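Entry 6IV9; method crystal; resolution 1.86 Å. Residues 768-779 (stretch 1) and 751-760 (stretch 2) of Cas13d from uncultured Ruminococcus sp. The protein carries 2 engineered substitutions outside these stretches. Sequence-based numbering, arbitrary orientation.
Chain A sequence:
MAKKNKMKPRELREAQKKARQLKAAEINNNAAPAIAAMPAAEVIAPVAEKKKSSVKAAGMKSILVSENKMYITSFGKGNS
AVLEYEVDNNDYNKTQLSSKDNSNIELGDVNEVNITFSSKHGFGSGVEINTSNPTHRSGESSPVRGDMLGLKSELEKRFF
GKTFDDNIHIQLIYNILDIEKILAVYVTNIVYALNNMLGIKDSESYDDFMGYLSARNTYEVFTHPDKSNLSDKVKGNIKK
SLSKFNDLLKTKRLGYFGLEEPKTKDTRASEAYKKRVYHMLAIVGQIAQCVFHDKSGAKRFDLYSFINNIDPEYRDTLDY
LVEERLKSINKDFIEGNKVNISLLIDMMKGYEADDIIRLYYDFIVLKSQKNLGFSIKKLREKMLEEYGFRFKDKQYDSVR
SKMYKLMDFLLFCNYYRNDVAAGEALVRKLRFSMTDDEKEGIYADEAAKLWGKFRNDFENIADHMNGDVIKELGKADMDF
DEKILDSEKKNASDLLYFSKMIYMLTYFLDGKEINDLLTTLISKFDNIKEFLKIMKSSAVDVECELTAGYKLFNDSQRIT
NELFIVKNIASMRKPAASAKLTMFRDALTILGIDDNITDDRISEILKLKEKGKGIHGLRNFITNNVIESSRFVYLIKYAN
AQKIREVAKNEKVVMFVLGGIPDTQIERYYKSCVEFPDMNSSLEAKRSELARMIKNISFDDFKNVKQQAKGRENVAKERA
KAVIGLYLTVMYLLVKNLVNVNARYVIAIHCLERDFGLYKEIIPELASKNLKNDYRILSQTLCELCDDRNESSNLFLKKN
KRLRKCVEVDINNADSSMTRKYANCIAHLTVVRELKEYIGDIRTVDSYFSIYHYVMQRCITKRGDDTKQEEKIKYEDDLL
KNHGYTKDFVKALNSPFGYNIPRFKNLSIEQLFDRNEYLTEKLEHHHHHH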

ATOM      1  N   SER A 768       2.233 -35.570  10.706  1.00 49.38           N
ATOM      2  CA  SER A 768       1.109 -36.045   9.859  1.00 58.94           C
ATOM      3  C   SER A 768      -0.013 -35.006   9.728  1.00 59.68           C
ATOM      4  O   SER A 768      -1.022 -35.329   9.108  1.00 58.05           O
ATOM      5  CB  SER A 768       0.571 -37.323  10.415  1.00 55.68           C
ATOM      6  OG  SER A 768      -0.050 -37.066  11.654  1.00 61.83           O
ATOM      7  N   LYS A 769       0.171 -33.808  10.277  1.00 50.74           N
ATOM      8  CA  LYS A 769      -0.913 -32.794  10.319  1.00 45.20           C
ATOM      9  C   LYS A 769      -1.108 -32.024   9.011  1.00 42.19           C
ATOM     10  O   LYS A 769      -0.141 -31.717   8.362  1.00 42.60           O
ATOM     11  CB  LYS A 769      -0.655 -31.837  11.481  1.00 46.85           C
ATOM     12  CG  LYS A 769      -0.385 -32.503  12.814  1.00 49.44           C
ATOM     13  CD  LYS A 769      -1.519 -33.383  13.246  1.00 51.79           C
ATOM     14  CE  LYS A 769      -1.360 -33.912  14.648  1.00 52.95           C
ATOM     15  NZ  LYS A 769      -2.675 -34.137  15.278  1.00 59.02           N
ATOM     16  N   ASN A 770      -2.365 -31.721   8.699  1.00 41.38           N
ATOM     17  CA  ASN A 770      -2.787 -30.869   7.558  1.00 44.73           C
ATOM     18  C   ASN A 770      -3.382 -29.616   8.211  1.00 42.56           C
ATOM     19  O   ASN A 770      -4.315 -29.753   8.974  1.00 38.64           O
ATOM     20  CB  ASN A 770      -3.765 -31.593   6.632  1.00 50.49           C
ATOM     21  CG  ASN A 770      -4.428 -30.708   5.597  1.00 62.79           C
ATOM     22  OD1 ASN A 770      -5.540 -30.240   5.791  1.00 64.57           O
ATOM     23  ND2 ASN A 770      -3.776 -30.493   4.470  1.00 73.71           N
ATOM     24  N   LEU A 771      -2.865 -28.437   7.891  1.00 35.95           N
ATOM     25  CA  LEU A 771      -3.288 -27.213   8.614  1.00 31.52           C
ATOM     26  C   LEU A 771      -4.786 -26.941   8.472  1.00 31.64           C
ATOM     27  O   LEU A 771      -5.413 -26.667   9.466  1.00 30.46           O
ATOM     28  CB  LEU A 771      -2.486 -26.035   8.071  1.00 33.83           C
ATOM     29  CG  LEU A 771      -2.859 -24.685   8.662  1.00 31.88           C
ATOM     30  CD1 LEU A 771      -2.577 -24.652  10.144  1.00 31.27           C
ATOM     31  CD2 LEU A 771      -2.109 -23.584   7.954  1.00 33.46           C
ATOM     32  N   LYS A 772      -5.326 -27.101   7.274  1.00 32.78           N
ATOM     33  CA  LYS A 772      -6.749 -26.781   6.999  1.00 39.44           C
ATOM     34  C   LYS A 772      -7.706 -27.669   7.805  1.00 39.38           C
ATOM     35  O   LYS A 772      -8.817 -27.251   7.996  1.00 40.11           O
ATOM     36  CB  LYS A 772      -7.013 -26.715   5.498  1.00 46.85           C
ATOM     37  CG  LYS A 772      -6.130 -25.722   4.757  1.00 57.96           C
ATOM     38  CD  LYS A 772      -6.719 -25.177   3.464  1.00 69.41           C
ATOM     39  CE  LYS A 772      -5.857 -24.131   2.784  1.00 64.52           C
ATOM     40  NZ  LYS A 772      -4.903 -23.503   3.728  1.00 71.48           N
ATOM     41  N   ASN A 773      -7.268 -28.844   8.247  1.00 40.57           N
ATOM     42  CA  ASN A 773      -8.129 -29.730   9.074  1.00 42.63           C
ATOM     43  C   ASN A 773      -8.433 -29.020  10.393  1.00 39.72           C
ATOM     44  O   ASN A 773      -9.492 -29.231  10.927  1.00 37.29           O
ATOM     45  CB  ASN A 773      -7.495 -31.098   9.313  1.00 42.89           C
ATOM     46  CG  ASN A 773      -7.442 -31.959   8.070  1.00 55.74           C
ATOM     47  OD1 ASN A 773      -8.152 -31.713   7.107  1.00 64.83           O
ATOM     48  ND2 ASN A 773      -6.603 -32.976   8.079  1.00 59.20           N
ATOM     49  N   ASP A 774      -7.448 -28.318  10.933  1.00 32.89           N
ATOM     50  CA  ASP A 774      -7.617 -27.554  12.184  1.00 32.51           C
ATOM     51  C   ASP A 774      -6.565 -26.453  12.188  1.00 35.04           C
ATOM     52  O   ASP A 774      -5.429 -26.753  12.490  1.00 30.90           O
ATOM     53  CB  ASP A 774      -7.508 -28.450  13.415  1.00 37.10           C
ATOM     54  CG  ASP A 774      -7.903 -27.759  14.705  1.00 40.16           C
ATOM     55  OD1 ASP A 774      -8.093 -26.560  14.673  1.00 39.78           O
ATOM     56  OD2 ASP A 774      -8.009 -28.432  15.712  1.00 37.75           O
ATOM     57  N   TYR A 775      -6.985 -25.212  11.973  1.00 32.36           N
ATOM     58  CA  TYR A 775      -6.064 -24.051  11.914  1.00 28.26           C
ATOM     59  C   TYR A 775      -5.362 -23.826  13.255  1.00 27.34           C
ATOM     60  O   TYR A 775      -4.303 -23.255  13.257  1.00 29.68           O
ATOM     61  CB  TYR A 775      -6.810 -22.816  11.421  1.00 28.84           C
ATOM     62  CG  TYR A 775      -6.913 -22.712   9.927  1.00 29.18           C
ATOM     63  CD1 TYR A 775      -5.886 -22.187   9.176  1.00 34.83           C
ATOM     64  CD2 TYR A 775      -8.035 -23.144   9.261  1.00 33.51           C
ATOM     65  CE1 TYR A 775      -5.980 -22.088   7.804  1.00 38.41           C
ATOM     66  CE2 TYR A 775      -8.147 -23.055   7.888  1.00 33.34           C
ATOM     67  CZ  TYR A 775      -7.117 -22.519   7.156  1.00 32.82           C
ATOM     68  OH  TYR A 775      -7.217 -22.427   5.811  1.00 33.47           O
ATOM     69  N   ARG A 776      -5.936 -24.318  14.344  1.00 26.38           N
ATOM     70  CA  ARG A 776      -5.377 -24.096  15.699  1.00 26.72           C
ATOM     71  C   ARG A 776      -4.185 -25.008  15.999  1.00 29.08           C
ATOM     72  O   ARG A 776      -3.573 -24.805  17.020  1.00 29.69           O
ATOM     73  CB  ARG A 776      -6.440 -24.335  16.774  1.00 29.44           C
ATOM     74  CG  ARG A 776      -7.733 -23.567  16.581  1.00 29.44           C
ATOM     75  CD  ARG A 776      -8.802 -24.059  17.532  1.00 34.26           C
ATOM     76  NE  ARG A 776      -9.136 -25.446  17.290  1.00 32.91           N
ATOM     77  CZ  ARG A 776      -9.493 -26.304  18.222  1.00 36.65           C
ATOM     78  NH1 ARG A 776      -9.775 -25.881  19.434  1.00 35.98           N
ATOM     79  NH2 ARG A 776      -9.569 -27.583  17.941  1.00 36.40           N
ATOM     80  N   ILE A 777      -3.849 -25.921  15.101  1.00 29.99           N
ATOM     81  CA  ILE A 777      -2.825 -26.964  15.399  1.00 33.32           C
ATOM     82  C   ILE A 777      -1.445 -26.383  15.737  1.00 34.34           C
ATOM     83  O   ILE A 777      -0.794 -26.956  16.591  1.00 27.43           O
ATOM     84  CB  ILE A 777      -2.778 -28.014  14.277  1.00 34.10           C
ATOM     85  CG1 ILE A 777      -1.931 -29.230  14.650  1.00 36.68           C
ATOM     86  CG2 ILE A 777      -2.322 -27.406  12.974  1.00 37.57           C
ATOM     87  CD1 ILE A 777      -2.415 -29.972  15.850  1.00 42.25           C
ATOM     88  N   LEU A 778      -1.003 -25.334  15.049  1.00 32.45           N
ATOM     89  CA  LEU A 778       0.339 -24.791  15.360  1.00 30.29           C
ATOM     90  C   LEU A 778       0.378 -24.220  16.778  1.00 29.64           C
ATOM     91  O   LEU A 778       1.248 -24.589  17.528  1.00 30.14           O
ATOM     92  CB  LEU A 778       0.620 -23.680  14.354  1.00 30.97           C
ATOM     93  CG  LEU A 778       2.036 -23.580  13.807  1.00 36.67           C
ATOM     94  CD1 LEU A 778       2.448 -22.149  13.604  1.00 30.21           C
ATOM     95  CD2 LEU A 778       3.046 -24.355  14.612  1.00 28.82           C
ATOM     96  N   SER A 779      -0.563 -23.354  17.117  1.00 25.58           N
ATOM     97  CA  SER A 779      -0.561 -22.762  18.471  1.00 27.88           C
ATOM     98  C   SER A 779      -0.736 -23.858  19.527  1.00 28.96           C
ATOM     99  O   SER A 779      -0.072 -23.812  20.528  1.00 27.87           O
ATOM    100  CB  SER A 779      -1.642 -21.746  18.596  1.00 29.65           C
ATOM    101  OG  SER A 779      -1.364 -20.644  17.784  1.00 30.65           O
TER
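Stretch 2, residues 751-760: CLERDFGLYK

F756 illustrates a general principle: a helix packs well against an irregular segment when its apolar side chains fill the pocket that the segment makes by turning, while polar groups bond at the margin. With chi1 in the t well, its ring projects into the bend of stretch 1 and meets residues from both of its ends. L771 covers one face: its CB lies 4.0 Å from the F756 ring centroid and only 12° off the ring normal, a CH-pi contact. I777 CG2 comes within 3.8 Å of F756 CE1, and L778 CG lies at the ring edge, 4.3 Å from F756 CD1.

Stretch 2 is helical, held by successive i to i+4 backbone bonds such as F756 N to L752 O (2.8 Å). Stretch 1 is mostly loop, with a short 3-10 segment beginning at L771, a type I turn from D774 to I777, and a helix that includes I777 to S779 and continues later in the chain. The register runs in reverse: K769 pairs with K760 (CA to CA 8.5 Å) and L778 with F756 (CA to CA 6.3 Å), so a later residue of stretch 1 meets an earlier one of stretch 2.

L778 answers F756 from the new helix. Its side chain is a knob in a hole formed by L752, D755, F756 and Y759, residues one helical turn apart in pairs. L778 CD1 is 4.1 Å from L752 CD1 and 3.8 Å from Y759 CD2, while L778 CD2 is 3.7 Å from Y759 CD2. Both chi angles of L778 lie between the usual wells.

L752 extends the apolar patch toward the start of stretch 2. Its CD2 meets the edge of the Y775 ring, 3.7 Å from Y775 CD1, and its CG is 4.2 Å from L771 CD2. The same L771 methyl approaches the helix backbone, 3.9 Å from E753 CA.

Polar contacts close the margin at two places. At one, K772 NZ reaches E753 OE2 at 3.2 Å, a salt bridge whose hydrogen bond is weak; K772 NZ also makes a weak bond to Y775 OH, at 3.3 Å. At another, K760, its side chain extended with every chi in t, donates from NZ to K769 O at 2.9 Å. That carbonyl oxygen also sits at the edge of the F756 ring, 3.6 Å from F756 CZ, so the lysine bond adjoins the apolar centre directly. Beyond the contact, D774 steadies the turn: its OD1 accepts from R776 N at 3.1 Å, a capping bond.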

ATOM      1  N   CYS A 751       1.025 -15.668   7.212  1.00 22.61           N
ATOM      2  CA  CYS A 751       2.104 -16.039   8.161  1.00 22.06           C
ATOM      3  C   CYS A 751       1.859 -17.402   8.811  1.00 23.40           C
ATOM      4  O   CYS A 751       2.817 -18.121   8.996  1.00 23.25           O
ATOM      5  CB  CYS A 751       2.267 -14.958   9.203  1.00 21.68           C
ATOM      6  SG  CYS A 751       2.952 -13.464   8.462  0.98 26.52           S
ATOM      7  N   LEU A 752       0.614 -17.687   9.176  1.00 23.49           N
ATOM      8  CA  LEU A 752       0.285 -18.989   9.799  1.00 22.70           C
ATOM      9  C   LEU A 752       0.585 -20.111   8.804  1.00 24.59           C
ATOM     10  O   LEU A 752       1.212 -21.056   9.189  1.00 25.62           O
ATOM     11  CB  LEU A 752      -1.195 -18.992  10.174  1.00 24.13           C
ATOM     12  CG  LEU A 752      -1.759 -20.337  10.615  1.00 26.22           C
ATOM     13  CD1 LEU A 752      -1.026 -20.873  11.821  1.00 28.97           C
ATOM     14  CD2 LEU A 752      -3.241 -20.241  10.902  1.00 27.19           C
ATOM     15  N   GLU A 753       0.154 -19.978   7.556  1.00 23.65           N
ATOM     16  CA  GLU A 753       0.445 -21.039   6.567  1.00 27.10           C
ATOM     17  C   GLU A 753       1.966 -21.161   6.372  1.00 30.57           C
ATOM     18  O   GLU A 753       2.476 -22.257   6.352  1.00 24.55           O
ATOM     19  CB  GLU A 753      -0.202 -20.698   5.229  1.00 27.71           C
ATOM     20  CG  GLU A 753      -1.707 -20.635   5.258  1.00 29.07           C
ATOM     21  CD  GLU A 753      -2.318 -20.506   3.872  1.00 34.61           C
ATOM     22  OE1 GLU A 753      -1.577 -20.329   2.928  1.00 35.29           O
ATOM     23  OE2 GLU A 753      -3.517 -20.579   3.757  1.00 35.54           O
ATOM     24  N   ARG A 754       2.650 -20.037   6.241  1.00 26.32           N
ATOM     25  CA  ARG A 754       4.115 -20.039   6.042  1.00 27.63           C
ATOM     26  C   ARG A 754       4.821 -20.652   7.258  1.00 24.71           C
ATOM     27  O   ARG A 754       5.664 -21.493   7.079  1.00 26.01           O
ATOM     28  CB  ARG A 754       4.546 -18.581   5.883  1.00 25.29           C
ATOM     29  CG  ARG A 754       6.046 -18.341   5.907  1.00 26.43           C
ATOM     30  CD  ARG A 754       6.390 -16.900   6.208  1.00 27.26           C
ATOM     31  NE  ARG A 754       6.313 -16.606   7.615  1.00 26.12           N
ATOM     32  CZ  ARG A 754       6.340 -15.402   8.132  1.00 28.61           C
ATOM     33  NH1 ARG A 754       6.457 -14.361   7.343  1.00 28.40           N
ATOM     34  NH2 ARG A 754       6.263 -15.234   9.432  1.00 28.13           N
ATOM     35  N   ASP A 755       4.457 -20.210   8.451  1.00 24.84           N
ATOM     36  CA  ASP A 755       5.066 -20.670   9.724  1.00 26.08           C
ATOM     37  C   ASP A 755       4.775 -22.158   9.941  1.00 26.72           C
ATOM     38  O   ASP A 755       5.662 -22.865  10.347  1.00 25.73           O
ATOM     39  CB  ASP A 755       4.679 -19.750  10.881  1.00 23.41           C
ATOM     40  CG  ASP A 755       5.183 -18.323  10.726  1.00 27.58           C
ATOM     41  OD1 ASP A 755       6.127 -18.123   9.994  1.00 29.15           O
ATOM     42  OD2 ASP A 755       4.627 -17.448  11.345  1.00 28.39           O
ATOM     43  N   PHE A 756       3.566 -22.597   9.624  1.00 26.36           N
ATOM     44  CA  PHE A 756       3.222 -24.027   9.796  1.00 31.00           C
ATOM     45  C   PHE A 756       4.140 -24.858   8.904  1.00 26.89           C
ATOM     46  O   PHE A 756       4.668 -25.839   9.355  1.00 31.15           O
ATOM     47  CB  PHE A 756       1.758 -24.295   9.453  1.00 31.50           C
ATOM     48  CG  PHE A 756       1.393 -25.755   9.469  1.00 26.94           C
ATOM     49  CD1 PHE A 756       1.064 -26.391  10.648  1.00 30.58           C
ATOM     50  CD2 PHE A 756       1.409 -26.500   8.311  1.00 33.24           C
ATOM     51  CE1 PHE A 756       0.726 -27.732  10.659  1.00 33.35           C
ATOM     52  CE2 PHE A 756       1.082 -27.844   8.324  1.00 29.89           C
ATOM     53  CZ  PHE A 756       0.741 -28.454   9.500  1.00 32.24           C
ATOM     54  N   GLY A 757       4.346 -24.417   7.676  1.00 26.02           N
ATOM     55  CA  GLY A 757       5.243 -25.143   6.769  1.00 27.87           C
ATOM     56  C   GLY A 757       6.657 -25.199   7.311  1.00 33.02           C
ATOM     57  O   GLY A 757       7.306 -26.188   7.103  1.00 30.92           O
ATOM     58  N   LEU A 758       7.160 -24.110   7.883  1.00 28.98           N
ATOM     59  CA  LEU A 758       8.536 -24.116   8.441  1.00 29.01           C
ATOM     60  C   LEU A 758       8.612 -24.976   9.702  1.00 26.91           C
ATOM     61  O   LEU A 758       9.483 -25.785   9.804  1.00 32.02           O
ATOM     62  CB  LEU A 758       8.966 -22.681   8.723  1.00 29.10           C
ATOM     63  CG  LEU A 758       9.183 -21.826   7.483  1.00 31.28           C
ATOM     64  CD1 LEU A 758       9.000 -20.357   7.796  1.00 31.70           C
ATOM     65  CD2 LEU A 758      10.544 -22.101   6.880  1.00 34.40           C
ATOM     66  N   TYR A 759       7.660 -24.824  10.604  1.00 25.06           N
ATOM     67  CA  TYR A 759       7.670 -25.605  11.864  1.00 29.20           C
ATOM     68  C   TYR A 759       7.536 -27.100  11.576  1.00 30.92           C
ATOM     69  O   TYR A 759       8.084 -27.898  12.283  1.00 32.52           O
ATOM     70  CB  TYR A 759       6.559 -25.144  12.794  1.00 27.50           C
ATOM     71  CG  TYR A 759       6.902 -23.967  13.659  1.00 28.03           C
ATOM     72  CD1 TYR A 759       7.878 -24.048  14.629  1.00 27.08           C
ATOM     73  CD2 TYR A 759       6.210 -22.788  13.540  1.00 27.94           C
ATOM     74  CE1 TYR A 759       8.176 -22.982  15.449  1.00 24.36           C
ATOM     75  CE2 TYR A 759       6.498 -21.710  14.347  1.00 25.95           C
ATOM     76  CZ  TYR A 759       7.478 -21.806  15.307  1.00 26.11           C
ATOM     77  OH  TYR A 759       7.745 -20.745  16.099  1.00 28.15           O
ATOM     78  N   LYS A 760       6.831 -27.435  10.507  1.00 30.74           N
ATOM     79  CA  LYS A 760       6.563 -28.846  10.148  1.00 34.41           C
ATOM     80  C   LYS A 760       7.882 -29.567   9.889  1.00 39.02           C
ATOM     81  O   LYS A 760       7.935 -30.745  10.106  1.00 36.71           O
ATOM     82  CB  LYS A 760       5.606 -28.966   8.965  1.00 34.15           C
ATOM     83  CG  LYS A 760       5.079 -30.372   8.755  1.00 46.09           C
ATOM     84  CD  LYS A 760       3.794 -30.462   7.995  1.00 45.21           C
ATOM     85  CE  LYS A 760       3.402 -31.893   7.724  1.00 51.89           C
ATOM     86  NZ  LYS A 760       2.282 -31.976   6.766  1.00 60.90           N
TER